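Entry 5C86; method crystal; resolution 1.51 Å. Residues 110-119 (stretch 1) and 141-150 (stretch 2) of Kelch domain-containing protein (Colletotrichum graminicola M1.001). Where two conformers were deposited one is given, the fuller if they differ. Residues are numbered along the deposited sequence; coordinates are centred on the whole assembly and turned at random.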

# COMPACT_ATOMS: atom_id res chain seq x y z
N PRO A 110 -12.30 -8.03 17.71
CA PRO A 110 -13.25 -7.16 17.13
C PRO A 110 -13.19 -5.77 17.59
O PRO A 110 -12.86 -5.47 18.73
CB PRO A 110 -14.63 -7.78 17.59
CG PRO A 110 -14.26 -8.43 18.85
CD PRO A 110 -12.92 -9.02 18.62
N LEU A 111 -13.48 -4.88 16.69
CA LEU A 111 -13.80 -3.52 16.93
C LEU A 111 -15.23 -3.26 16.58
O LEU A 111 -15.91 -4.19 16.16
CB LEU A 111 -12.81 -2.57 16.21
CG LEU A 111 -11.32 -2.66 16.63
CD1 LEU A 111 -10.47 -1.68 15.81
CD2 LEU A 111 -11.13 -2.31 18.08
N SER A 112 -15.68 -2.02 16.72
CA SER A 112 -17.07 -1.65 16.45
C SER A 112 -17.39 -1.94 14.99
O SER A 112 -16.56 -1.63 14.11
CB SER A 112 -17.26 -0.21 16.77
OG SER A 112 -18.59 0.30 16.50
N ASN A 113 -18.60 -2.45 14.70
CA ASN A 113 -19.06 -2.56 13.34
C ASN A 113 -19.12 -1.19 12.69
O ASN A 113 -19.43 -0.20 13.23
CB ASN A 113 -20.53 -3.12 13.35
CG ASN A 113 -20.63 -4.53 13.68
OD1 ASN A 113 -19.73 -5.32 13.78
ND2 ASN A 113 -21.90 -4.91 13.87
N MET A 114 -18.85 -1.14 11.37
CA MET A 114 -19.10 0.05 10.57
C MET A 114 -20.58 0.46 10.53
O MET A 114 -21.44 -0.43 10.77
CB MET A 114 -18.58 -0.14 9.13
CG MET A 114 -17.04 -0.13 9.00
SD MET A 114 -16.55 -0.47 7.29
CE MET A 114 -16.99 -2.13 6.99
N GLN A 115 -20.80 1.74 10.31
CA GLN A 115 -22.17 2.29 10.10
C GLN A 115 -22.80 1.77 8.83
O GLN A 115 -24.03 1.62 8.79
CB GLN A 115 -22.19 3.78 10.09
CG GLN A 115 -21.79 4.33 11.46
CD GLN A 115 -22.91 4.08 12.47
OE1 GLN A 115 -22.75 3.32 13.42
NE2 GLN A 115 -24.07 4.66 12.18
N ILE A 116 -21.99 1.56 7.78
CA ILE A 116 -22.48 1.07 6.48
C ILE A 116 -21.65 -0.12 6.10
O ILE A 116 -20.38 0.06 5.96
CB ILE A 116 -22.40 2.13 5.40
CG1 ILE A 116 -23.09 3.42 5.86
CG2 ILE A 116 -22.92 1.63 4.06
CD1 ILE A 116 -22.81 4.71 5.14
N SER A 117 -22.24 -1.29 5.96
CA SER A 117 -21.51 -2.49 5.61
C SER A 117 -21.03 -2.38 4.14
O SER A 117 -21.70 -1.75 3.30
CB SER A 117 -22.32 -3.77 5.84
OG SER A 117 -23.53 -3.76 5.11
N ARG A 118 -19.88 -2.99 3.86
CA ARG A 118 -19.20 -2.69 2.58
C ARG A 118 -18.12 -3.70 2.32
O ARG A 118 -17.68 -4.40 3.22
CB ARG A 118 -18.63 -1.31 2.56
CG ARG A 118 -17.65 -1.04 3.70
CD ARG A 118 -17.25 0.37 3.66
NE ARG A 118 -18.15 1.31 4.37
CZ ARG A 118 -18.52 2.50 3.98
NH1 ARG A 118 -18.23 3.02 2.77
NH2 ARG A 118 -19.19 3.32 4.78
N GLY A 119 -17.68 -3.72 1.08
CA GLY A 119 -16.56 -4.52 0.67
C GLY A 119 -15.96 -3.97 -0.56
O GLY A 119 -16.71 -3.37 -1.35
N ALA A 141 -24.57 -3.05 1.98
CA ALA A 141 -25.92 -2.58 1.72
C ALA A 141 -25.99 -1.08 1.91
O ALA A 141 -25.33 -0.54 2.78
CB ALA A 141 -26.85 -3.29 2.71
N GLY A 142 -26.78 -0.41 1.11
CA GLY A 142 -26.97 1.03 1.16
C GLY A 142 -25.90 1.79 0.39
O GLY A 142 -24.85 1.21 0.05
N THR A 143 -26.18 3.04 0.06
CA THR A 143 -25.23 3.92 -0.62
C THR A 143 -23.97 3.92 0.22
O THR A 143 -24.01 4.21 1.43
CB THR A 143 -25.75 5.36 -0.72
OG1 THR A 143 -27.01 5.33 -1.40
CG2 THR A 143 -24.87 6.28 -1.55
N ARG A 144 -22.83 3.59 -0.41
CA ARG A 144 -21.61 3.39 0.37
C ARG A 144 -20.84 4.70 0.64
O ARG A 144 -19.69 4.90 0.27
CB ARG A 144 -20.73 2.36 -0.34
CG ARG A 144 -21.45 1.05 -0.69
CD ARG A 144 -21.87 0.09 0.47
NE ARG A 144 -21.98 -1.30 -0.06
CZ ARG A 144 -22.94 -1.73 -0.86
NH1 ARG A 144 -23.99 -0.94 -1.08
NH2 ARG A 144 -22.90 -2.95 -1.38
N ASN A 145 -21.46 5.60 1.37
CA ASN A 145 -20.93 6.86 1.72
C ASN A 145 -19.80 6.80 2.76
O ASN A 145 -19.46 5.73 3.24
CB ASN A 145 -22.05 7.82 2.18
CG ASN A 145 -23.03 8.12 1.09
OD1 ASN A 145 -22.66 8.39 -0.04
ND2 ASN A 145 -24.31 8.19 1.44
N GLY A 146 -19.19 7.97 2.96
CA GLY A 146 -18.01 8.05 3.84
C GLY A 146 -18.30 7.94 5.29
O GLY A 146 -19.35 8.43 5.77
N GLU A 147 -17.41 7.27 6.04
CA GLU A 147 -17.49 7.21 7.46
C GLU A 147 -16.09 7.20 8.04
O GLU A 147 -15.12 6.83 7.34
CB GLU A 147 -18.32 6.07 7.96
CG GLU A 147 -17.86 4.62 7.66
CD GLU A 147 -18.83 3.64 8.26
OE1 GLU A 147 -19.46 2.88 7.49
OE2 GLU A 147 -18.93 3.57 9.50
N VAL A 148 -16.01 7.51 9.31
CA VAL A 148 -14.69 7.64 9.98
C VAL A 148 -14.68 6.97 11.33
O VAL A 148 -15.64 7.08 12.12
CB VAL A 148 -14.26 9.07 10.00
CG1 VAL A 148 -15.14 10.00 10.85
CG2 VAL A 148 -12.78 9.20 10.46
N TYR A 149 -13.60 6.20 11.60
CA TYR A 149 -13.39 5.49 12.80
C TYR A 149 -12.43 6.26 13.74
O TYR A 149 -11.30 6.60 13.34
CB TYR A 149 -12.83 4.13 12.56
CG TYR A 149 -12.62 3.28 13.76
CD1 TYR A 149 -13.70 2.78 14.50
CD2 TYR A 149 -11.37 2.96 14.19
CE1 TYR A 149 -13.49 1.96 15.58
CE2 TYR A 149 -11.12 2.14 15.30
CZ TYR A 149 -12.21 1.63 16.05
OH TYR A 149 -11.98 0.84 17.20
N ASP A 150 -12.82 6.44 14.99
CA ASP A 150 -11.97 7.11 15.99
C ASP A 150 -11.51 6.00 16.87
O ASP A 150 -12.26 5.46 17.67
CB ASP A 150 -12.75 8.17 16.76
CG ASP A 150 -11.89 8.85 17.86
OD1 ASP A 150 -10.88 8.26 18.26
OD2 ASP A 150 -12.26 9.93 18.31
O HOH W 1 -25.18 -1.25 5.40

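The strongest polar interactions in this contact converge on the carboxylate of Glu147, a buried residue whose CA-to-CB bond points toward the first stretch. Its side chain (chi1 63°, p; chi2 180°, t) carries the two oxygens to a bend in the opposing backbone, where the successive amides of Gln115 and Ile116 donate to OE2 and OE1 respectively. Gln115 N lies 2.7 Å from Glu147 OE2 with an N-H...acceptor angle of 154°, and Ile116 N lies 2.9 Å from Glu147 OE1 at 149°. Both pass as hydrogen bonds on distance and angle. The CA-to-CB bond of Gln115 points toward the second stretch, but the end of this exposed side chain leads away from it.

Glu147 OE1 also accepts from Arg118: Arg118 NH2 stands 2.8 Å from Glu147 OE1, the angle is 163°, and the opposite charges make this a salt bridge. The oxygen lies near the guanidinium plane, at its edge, as expected for a donor hydrogen aimed along an N-H bond. The same carboxylate oxygen, Glu147 OE1, is 3.3 Å from Ile116 O, but both atoms are acceptors, and that approach is not a hydrogen bond.

Arg118 also donates to backbone carbonyls, and its NH1 has a further partner elsewhere in the structure. Asn145 O is bracketed by both terminal nitrogens, at 3.0 Å from Arg118 NH1 (146°) and 2.9 Å from Arg118 NH2 (155°), and it too lies at the edge of the group. A second carbonyl, Arg144 O, is 3.5 Å from Arg118 NH1 at 131°; the long distance and bent angle make this bond weak, and the oxygen sits oblique to the plane. Within its own stretch, Arg118 NE donates to Ile116 O at 3.0 Å (136°), which ties the arginine back to the loop it leaves. The CA-to-CB bond of Arg118 points sideways, yet the end of the side chain comes nearer to the second stretch, where its guanidinium meets Glu147 OE1 and Asn145 O.

Farther out, Ala141 N donates to Ser117 O over 3.4 Å at 155°, a weak bond by its length. Water 1 reinforces the same pairing: it accepts from Ser117 N at 3.0 Å and donates to Ala141 O at 2.7 Å, bridging the two backbones. Ser117 O also approaches Arg144 NE at 3.4 Å, but the angle is too poor for a hydrogen bond. Arg144 NH1 donates to Gly142 O at 2.6 Å (153°), and Arg144 NE and NH2 are satisfied just outside the stretches.

Packing completes the contact. Ile116 points toward the second stretch and covers its loop: Ile116 CG2 lies 3.5 Å from Ala141 O, 3.8 Å from Thr143 O and 4.0 Å from Arg144 CD, while Ile116 CD1 reaches 4.0 Å from Asn145 O. Leu111 CD1 meets Tyr149 at 3.7 Å from CZ and 3.3 Å from OH, oblique to the ring. In all, the two stretches bury 580 Å², both sides summed.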